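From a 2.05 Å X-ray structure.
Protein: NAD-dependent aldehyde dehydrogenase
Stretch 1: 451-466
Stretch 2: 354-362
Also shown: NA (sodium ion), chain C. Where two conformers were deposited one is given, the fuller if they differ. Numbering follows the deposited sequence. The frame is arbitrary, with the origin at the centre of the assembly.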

ATOM      1  N   LYS A 451      14.722  28.782  13.042  1.00 42.19           N
ATOM      2  CA  LYS A 451      14.693  28.179  14.363  1.00 37.64           C
ATOM      3  C   LYS A 451      13.443  27.353  14.608  1.00 39.09           C
ATOM      4  O   LYS A 451      13.540  26.252  15.157  1.00 38.38           O
ATOM      5  CB  LYS A 451      14.810  29.262  15.447  1.00 45.10           C
ATOM      6  CG  LYS A 451      16.007  30.218  15.291  1.00 51.44           C
ATOM      7  CD  LYS A 451      17.304  29.479  15.630  1.00 60.94           C
ATOM      8  CE  LYS A 451      18.559  30.314  15.410  1.00 68.13           C
ATOM      9  NZ  LYS A 451      19.778  29.445  15.350  1.00 66.29           N
ATOM     10  N   PHE A 452      12.270  27.814  14.191  1.00 36.76           N
ATOM     11  CA  PHE A 452      11.064  27.111  14.601  1.00 33.04           C
ATOM     12  C   PHE A 452      10.559  26.109  13.572  1.00 36.40           C
ATOM     13  O   PHE A 452       9.532  25.467  13.820  1.00 38.65           O
ATOM     14  CB  PHE A 452       9.943  28.099  15.006  1.00 28.31           C
ATOM     15  CG  PHE A 452       9.497  29.070  13.919  1.00 34.08           C
ATOM     16  CD1 PHE A 452       9.753  30.438  14.053  1.00 36.28           C
ATOM     17  CD2 PHE A 452       8.749  28.643  12.831  1.00 36.21           C
ATOM     18  CE1 PHE A 452       9.322  31.354  13.092  1.00 35.46           C
ATOM     19  CE2 PHE A 452       8.319  29.552  11.860  1.00 39.18           C
ATOM     20  CZ  PHE A 452       8.604  30.908  11.997  1.00 38.59           C
ATOM     21  N   THR A 453      11.249  25.939  12.439  1.00 38.72           N
ATOM     22  CA  THR A 453      10.986  24.799  11.566  1.00 36.94           C
ATOM     23  C   THR A 453      11.866  23.607  11.909  1.00 44.41           C
ATOM     24  O   THR A 453      11.780  22.576  11.239  1.00 46.79           O
ATOM     25  CB  THR A 453      11.199  25.141  10.084  1.00 37.80           C
ATOM     26  OG1 THR A 453      12.545  25.580   9.876  1.00 39.40           O
ATOM     27  CG2 THR A 453      10.223  26.233   9.619  1.00 37.75           C
ATOM     28  N   GLN A 454      12.682  23.712  12.949  1.00 43.11           N
ATOM     29  CA  GLN A 454      13.407  22.556  13.447  1.00 45.26           C
ATOM     30  C   GLN A 454      12.559  21.878  14.507  1.00 37.65           C
ATOM     31  O   GLN A 454      11.677  22.486  15.118  1.00 34.96           O
ATOM     32  CB  GLN A 454      14.754  22.931  14.065  1.00 43.86           C
ATOM     33  CG  GLN A 454      15.636  23.841  13.257  1.00 49.68           C
ATOM     34  CD  GLN A 454      16.795  24.330  14.091  1.00 56.19           C
ATOM     35  OE1 GLN A 454      17.331  23.588  14.917  1.00 60.77           O
ATOM     36  NE2 GLN A 454      17.172  25.586  13.909  1.00 54.23           N
ATOM     37  N   GLU A 455      12.813  20.601  14.711  1.00 41.19           N
ATOM     38  CA  GLU A 455      12.134  19.896  15.778  1.00 41.51           C
ATOM     39  C   GLU A 455      12.963  20.039  17.051  1.00 34.42           C
ATOM     40  O   GLU A 455      14.189  19.900  17.031  1.00 37.13           O
ATOM     41  CB  GLU A 455      11.901  18.437  15.380  1.00 51.52           C
ATOM     42  CG  GLU A 455      10.971  17.663  16.298  1.00 60.23           C
ATOM     43  CD  GLU A 455      11.618  16.420  16.883  1.00 63.35           C
ATOM     44  OE1 GLU A 455      12.645  15.964  16.335  1.00 63.67           O
ATOM     45  OE2 GLU A 455      11.087  15.898  17.885  1.00 62.74           O
ATOM     46  N   TRP A 456      12.305  20.427  18.129  1.00 38.11           N
ATOM     47  CA  TRP A 456      12.948  20.584  19.428  1.00 40.31           C
ATOM     48  C   TRP A 456      12.266  19.585  20.351  1.00 40.22           C
ATOM     49  O   TRP A 456      11.234  19.893  20.958  1.00 44.89           O
ATOM     50  CB  TRP A 456      12.791  22.008  19.943  1.00 36.67           C
ATOM     51  CG  TRP A 456      13.462  23.023  19.087  1.00 38.09           C
ATOM     52  CD1 TRP A 456      12.981  23.572  17.931  1.00 37.96           C
ATOM     53  CD2 TRP A 456      14.746  23.614  19.309  1.00 34.27           C
ATOM     54  NE1 TRP A 456      13.881  24.481  17.426  1.00 36.15           N
ATOM     55  CE2 TRP A 456      14.976  24.521  18.249  1.00 40.53           C
ATOM     56  CE3 TRP A 456      15.719  23.471  20.300  1.00 30.44           C
ATOM     57  CZ2 TRP A 456      16.144  25.279  18.156  1.00 37.18           C
ATOM     58  CZ3 TRP A 456      16.877  24.221  20.208  1.00 32.36           C
ATOM     59  CH2 TRP A 456      17.083  25.112  19.142  1.00 35.74           C
ATOM     60  N   PHE A 457      12.855  18.412  20.504  1.00 37.58           N
ATOM     61  CA  PHE A 457      12.175  17.375  21.264  1.00 38.24           C
ATOM     62  C   PHE A 457      12.283  17.681  22.749  1.00 33.36           C
ATOM     63  O   PHE A 457      13.377  17.921  23.270  1.00 34.42           O
ATOM     64  CB  PHE A 457      12.737  15.991  20.956  1.00 43.15           C
ATOM     65  CG  PHE A 457      12.082  14.905  21.751  1.00 44.02           C
ATOM     66  CD1 PHE A 457      10.787  14.498  21.447  1.00 41.34           C
ATOM     67  CD2 PHE A 457      12.745  14.301  22.808  1.00 47.58           C
ATOM     68  CE1 PHE A 457      10.165  13.485  22.183  1.00 40.86           C
ATOM     69  CE2 PHE A 457      12.129  13.294  23.550  1.00 46.13           C
ATOM     70  CZ  PHE A 457      10.836  12.892  23.234  1.00 35.72           C
ATOM     71  N   GLY A 458      11.144  17.692  23.423  1.00 31.31           N
ATOM     72  CA  GLY A 458      11.106  18.042  24.817  1.00 29.72           C
ATOM     73  C   GLY A 458      10.134  19.174  25.056  1.00 29.51           C
ATOM     74  O   GLY A 458       9.394  19.586  24.158  1.00 32.38           O
ATOM     75  N   PRO A 459      10.109  19.689  26.278  1.00 28.91           N
ATOM     76  CA  PRO A 459       9.098  20.699  26.661  1.00 30.87           C
ATOM     77  C   PRO A 459       9.509  22.103  26.235  1.00 30.45           C
ATOM     78  O   PRO A 459       9.794  22.973  27.052  1.00 33.48           O
ATOM     79  CB  PRO A 459       9.045  20.543  28.185  1.00 27.41           C
ATOM     80  CG  PRO A 459      10.460  20.172  28.546  1.00 28.23           C
ATOM     81  CD  PRO A 459      10.976  19.313  27.407  1.00 28.65           C
ATOM     82  N   ILE A 460       9.533  22.329  24.925  1.00 28.04           N
ATOM     83  CA  ILE A 460      10.040  23.567  24.334  1.00 29.14           C
ATOM     84  C   ILE A 460       8.986  24.110  23.383  1.00 30.44           C
ATOM     85  O   ILE A 460       8.452  23.360  22.560  1.00 32.82           O
ATOM     86  CB  ILE A 460      11.358  23.310  23.579  1.00 34.26           C
ATOM     87  CG1 ILE A 460      12.411  22.737  24.539  1.00 33.07           C
ATOM     88  CG2 ILE A 460      11.816  24.569  22.813  1.00 31.00           C
ATOM     89  CD1 ILE A 460      13.568  21.995  23.842  1.00 34.15           C
ATOM     90  N   SER A 461       8.680  25.406  23.484  1.00 31.38           N
ATOM     91  CA  SER A 461       7.706  25.968  22.557  1.00 28.82           C
ATOM     92  C   SER A 461       8.004  27.434  22.258  1.00 35.67           C
ATOM     93  O   SER A 461       8.736  28.114  22.990  1.00 33.70           O
ATOM     94  CB  SER A 461       6.277  25.820  23.082  1.00 30.94           C
ATOM     95  OG  SER A 461       6.120  26.456  24.338  1.00 31.61           O
ATOM     96  N   PHE A 462       7.415  27.904  21.154  1.00 31.45           N
ATOM     97  CA  PHE A 462       7.625  29.251  20.635  1.00 33.02           C
ATOM     98  C   PHE A 462       6.271  29.911  20.403  1.00 34.72           C
ATOM     99  O   PHE A 462       5.429  29.369  19.676  1.00 35.32           O
ATOM    100  CB  PHE A 462       8.425  29.216  19.327  1.00 29.53           C
ATOM    101  CG  PHE A 462       9.611  28.299  19.374  1.00 30.98           C
ATOM    102  CD1 PHE A 462      10.767  28.667  20.039  1.00 38.19           C
ATOM    103  CD2 PHE A 462       9.560  27.053  18.770  1.00 31.12           C
ATOM    104  CE1 PHE A 462      11.857  27.806  20.096  1.00 35.83           C
ATOM    105  CE2 PHE A 462      10.649  26.190  18.824  1.00 29.62           C
ATOM    106  CZ  PHE A 462      11.790  26.563  19.490  1.00 33.18           C
ATOM    107  N   VAL A 463       6.058  31.058  21.041  1.00 35.08           N
ATOM    108  CA  VAL A 463       4.977  31.973  20.688  1.00 34.00           C
ATOM    109  C   VAL A 463       5.554  32.937  19.653  1.00 37.45           C
ATOM    110  O   VAL A 463       6.518  33.656  19.937  1.00 39.47           O
ATOM    111  CB  VAL A 463       4.445  32.715  21.926  1.00 32.59           C
ATOM    112  CG1 VAL A 463       3.256  33.606  21.556  1.00 34.73           C
ATOM    113  CG2 VAL A 463       4.057  31.701  23.011  1.00 32.59           C
ATOM    114  N   ILE A 464       5.005  32.905  18.440  1.00 35.80           N
ATOM    115  CA  ILE A 464       5.642  33.471  17.251  1.00 36.05           C
ATOM    116  C   ILE A 464       4.743  34.566  16.706  1.00 35.02           C
ATOM    117  O   ILE A 464       3.578  34.310  16.370  1.00 35.29           O
ATOM    118  CB  ILE A 464       5.897  32.395  16.181  1.00 31.13           C
ATOM    119  CG1 ILE A 464       6.808  31.301  16.738  1.00 33.05           C
ATOM    120  CG2 ILE A 464       6.470  33.018  14.893  1.00 30.10           C
ATOM    121  CD1 ILE A 464       6.735  29.994  15.951  1.00 36.77           C
ATOM    122  N   ALA A 465       5.282  35.782  16.610  1.00 35.00           N
ATOM    123  CA  ALA A 465       4.517  36.918  16.111  1.00 36.68           C
ATOM    124  C   ALA A 465       4.521  36.913  14.584  1.00 41.39           C
ATOM    125  O   ALA A 465       5.585  36.966  13.958  1.00 43.19           O
ATOM    126  CB  ALA A 465       5.094  38.230  16.646  1.00 34.42           C
ATOM    127  N   THR A 466       3.331  36.881  13.993  1.00 36.75           N
ATOM    128  CA  THR A 466       3.134  36.914  12.551  1.00 34.30           C
ATOM    129  C   THR A 466       2.519  38.254  12.139  1.00 38.49           C
ATOM    130  O   THR A 466       2.034  39.022  12.974  1.00 38.88           O
ATOM    131  CB  THR A 466       2.227  35.765  12.105  1.00 40.99           C
ATOM    132  OG1 THR A 466       0.906  35.984  12.619  1.00 38.08           O
ATOM    133  CG2 THR A 466       2.757  34.394  12.628  1.00 38.63           C
TER
HETATM  134 NA    NA C 601       7.427  19.279  22.269  1.00 38.50          NA
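Stretch 2 354-362: PQNIYVPRD

Stretch 2 is extended and, as far as Pro 360, pairs in parallel with the strand formed by residues 460-466 of stretch 1. The strand axes approach to 4.5 Å, and their N-to-C directions differ by 36° (signed crossing angle -36°), a twist compatible with continuous pairing. Phe 462 lies beside Asn 356, Val 463 beside Ile 357, Ile 464 beside Tyr 358 and Ala 465 beside Val 359, with CA-CA distances of 4.7 to 5.2 Å.

The hydrogen bonds alternate in direction, as expected of a parallel ladder. Phe 462 N donates to Gln 355 O (3.0 Å), and Ile 357 N to Phe 462 O (2.8 Å); Ile 464 N then reaches Ile 357 O (2.7 Å), and Val 359 N reaches Ile 464 O (2.9 Å). Thr 466 N donates to Val 359 O (3.0 Å). Arg 361 N donates to Thr 466 O (2.8 Å); the alternation passes over Pro 360, so its lack of an amide hydrogen costs the ladder nothing.

Side chains of Phe 462, Ile 464, Asn 356 and Tyr 358 share one face of the sheet. Here Ile 464 CD1 packs 3.7 Å from Tyr 358 CE1, and the tyrosine directs its edge toward the face of Phe 452, with ring centroids 6.0 Å apart. On the other face, Val 463 CG1 meets Val 359 CG2 at 4.0 Å.

The extended side chain of Gln 355 reaches the loop of stretch 1 and uses both ends of its amide: NE2 donates to Gln 454 O (2.9 Å), while OE1 accepts from Trp 456 N (3.0 Å). Gln 355 NE2 also donates to Asn 356 OD1 (3.0 Å), and Asn 356 ND2 donates to Phe 452 O (2.7 Å). The side-chain amides of Gln 355 and Asn 356 thus tie stretch 2 to the helix end and loop of stretch 1, next to the strand pairing.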

ATOM      1  N   PRO A 354       2.047  20.376  20.723  1.00 27.19           N
ATOM      2  CA  PRO A 354       2.328  21.572  19.914  1.00 22.50           C
ATOM      3  C   PRO A 354       3.709  22.144  20.203  1.00 25.20           C
ATOM      4  O   PRO A 354       4.195  22.130  21.336  1.00 30.29           O
ATOM      5  CB  PRO A 354       1.231  22.560  20.344  1.00 22.71           C
ATOM      6  CG  PRO A 354       0.892  22.154  21.759  1.00 22.87           C
ATOM      7  CD  PRO A 354       1.054  20.638  21.789  1.00 22.47           C
ATOM      8  N   GLN A 355       4.335  22.681  19.161  1.00 27.87           N
ATOM      9  CA  GLN A 355       5.593  23.397  19.327  1.00 32.55           C
ATOM     10  C   GLN A 355       5.485  24.872  18.961  1.00 35.63           C
ATOM     11  O   GLN A 355       5.995  25.726  19.697  1.00 33.42           O
ATOM     12  CB  GLN A 355       6.696  22.741  18.489  1.00 28.23           C
ATOM     13  CG  GLN A 355       8.023  23.484  18.570  1.00 28.45           C
ATOM     14  CD  GLN A 355       9.086  22.901  17.652  1.00 34.58           C
ATOM     15  OE1 GLN A 355       9.680  21.873  17.956  1.00 31.51           O
ATOM     16  NE2 GLN A 355       9.328  23.558  16.526  1.00 30.72           N
ATOM     17  N   ASN A 356       4.858  25.196  17.833  1.00 32.62           N
ATOM     18  CA  ASN A 356       4.800  26.557  17.311  1.00 30.02           C
ATOM     19  C   ASN A 356       3.406  27.135  17.523  1.00 31.99           C
ATOM     20  O   ASN A 356       2.405  26.509  17.155  1.00 29.51           O
ATOM     21  CB  ASN A 356       5.172  26.581  15.829  1.00 25.44           C
ATOM     22  CG  ASN A 356       6.617  26.138  15.574  1.00 27.82           C
ATOM     23  OD1 ASN A 356       7.378  25.853  16.500  1.00 30.76           O
ATOM     24  ND2 ASN A 356       6.991  26.079  14.312  1.00 28.90           N
ATOM     25  N   ILE A 357       3.344  28.329  18.108  1.00 27.13           N
ATOM     26  CA  ILE A 357       2.082  28.995  18.414  1.00 31.37           C
ATOM     27  C   ILE A 357       2.105  30.361  17.724  1.00 35.66           C
ATOM     28  O   ILE A 357       2.825  31.268  18.159  1.00 32.54           O
ATOM     29  CB  ILE A 357       1.876  29.126  19.930  1.00 33.34           C
ATOM     30  CG1 ILE A 357       1.948  27.732  20.584  1.00 36.58           C
ATOM     31  CG2 ILE A 357       0.539  29.788  20.248  1.00 26.11           C
ATOM     32  CD1 ILE A 357       1.937  27.752  22.097  1.00 32.40           C
ATOM     33  N   TYR A 358       1.344  30.501  16.639  1.00 31.28           N
ATOM     34  CA  TYR A 358       1.357  31.718  15.833  1.00 32.14           C
ATOM     35  C   TYR A 358       0.278  32.678  16.315  1.00 34.02           C
ATOM     36  O   TYR A 358      -0.892  32.296  16.435  1.00 36.07           O
ATOM     37  CB  TYR A 358       1.150  31.403  14.352  1.00 35.02           C
ATOM     38  CG  TYR A 358       2.162  30.437  13.784  1.00 40.64           C
ATOM     39  CD1 TYR A 358       3.479  30.830  13.538  1.00 35.38           C
ATOM     40  CD2 TYR A 358       1.801  29.124  13.494  1.00 35.74           C
ATOM     41  CE1 TYR A 358       4.406  29.929  13.017  1.00 36.18           C
ATOM     42  CE2 TYR A 358       2.716  28.230  12.968  1.00 29.63           C
ATOM     43  CZ  TYR A 358       4.008  28.625  12.740  1.00 33.15           C
ATOM     44  OH  TYR A 358       4.903  27.709  12.227  1.00 31.03           O
ATOM     45  N   VAL A 359       0.674  33.922  16.585  1.00 35.66           N
ATOM     46  CA  VAL A 359      -0.229  34.969  17.066  1.00 36.34           C
ATOM     47  C   VAL A 359       0.048  36.243  16.265  1.00 38.11           C
ATOM     48  O   VAL A 359       1.222  36.591  16.060  1.00 36.00           O
ATOM     49  CB  VAL A 359      -0.041  35.204  18.579  1.00 31.04           C
ATOM     50  CG1 VAL A 359      -1.059  36.217  19.127  1.00 32.22           C
ATOM     51  CG2 VAL A 359      -0.094  33.869  19.375  1.00 29.62           C
ATOM     52  N   PRO A 360      -0.968  36.957  15.773  1.00 34.93           N
ATOM     53  CA  PRO A 360      -0.691  38.206  15.048  1.00 35.28           C
ATOM     54  C   PRO A 360       0.020  39.190  15.958  1.00 38.40           C
ATOM     55  O   PRO A 360      -0.329  39.337  17.132  1.00 38.11           O
ATOM     56  CB  PRO A 360      -2.081  38.701  14.642  1.00 39.07           C
ATOM     57  CG  PRO A 360      -2.952  37.429  14.689  1.00 38.67           C
ATOM     58  CD  PRO A 360      -2.411  36.667  15.841  1.00 33.87           C
ATOM     59  N   ARG A 361       1.051  39.841  15.416  1.00 43.85           N
ATOM     60  CA  ARG A 361       1.790  40.821  16.203  0.59 44.80           C
ATOM     61  C   ARG A 361       0.889  41.930  16.728  1.00 48.46           C
ATOM     62  O   ARG A 361       1.226  42.569  17.735  1.00 48.44           O
ATOM     63  CB  ARG A 361       2.925  41.431  15.377  0.59 45.16           C
ATOM     64  CG  ARG A 361       2.462  42.356  14.266  0.59 40.32           C
ATOM     65  CD  ARG A 361       3.627  42.814  13.395  0.59 45.62           C
ATOM     66  NE  ARG A 361       4.270  41.684  12.732  0.59 45.25           N
ATOM     67  CZ  ARG A 361       5.397  41.115  13.150  0.59 45.26           C
ATOM     68  NH1 ARG A 361       6.015  41.587  14.226  0.59 43.64           N
ATOM     69  NH2 ARG A 361       5.908  40.078  12.492  0.59 41.47           N
ATOM     70  N   ASP A 362      -0.247  42.170  16.080  1.00 49.56           N
ATOM     71  CA  ASP A 362      -1.177  43.204  16.516  1.00 45.20           C
ATOM     72  C   ASP A 362      -2.247  42.667  17.464  1.00 46.81           C
ATOM     73  O   ASP A 362      -3.176  43.404  17.807  1.00 46.89           O
ATOM     74  CB  ASP A 362      -1.834  43.882  15.306  1.00 49.32           C
ATOM     75  CG  ASP A 362      -0.843  44.678  14.464  1.00 63.67           C
ATOM     76  OD1 ASP A 362       0.130  45.225  15.023  1.00 68.75           O
ATOM     77  OD2 ASP A 362      -1.047  44.776  13.235  1.00 69.81           O
TER
HETATM   78  O   HOH W   1       6.166  21.552  23.134  1.00 28.11           O
HETATM   79  O   HOH W   2       8.697  19.415  18.612  1.00 36.25           O
HETATM   80  O   HOH W   3       8.819  20.900  20.967  1.00 35.15           O
HETATM   81  O   HOH W   4       8.982  17.283  21.738  1.00 41.70           O
HETATM   82  O   HOH W   5       5.880  19.125  20.181  1.00 50.15           O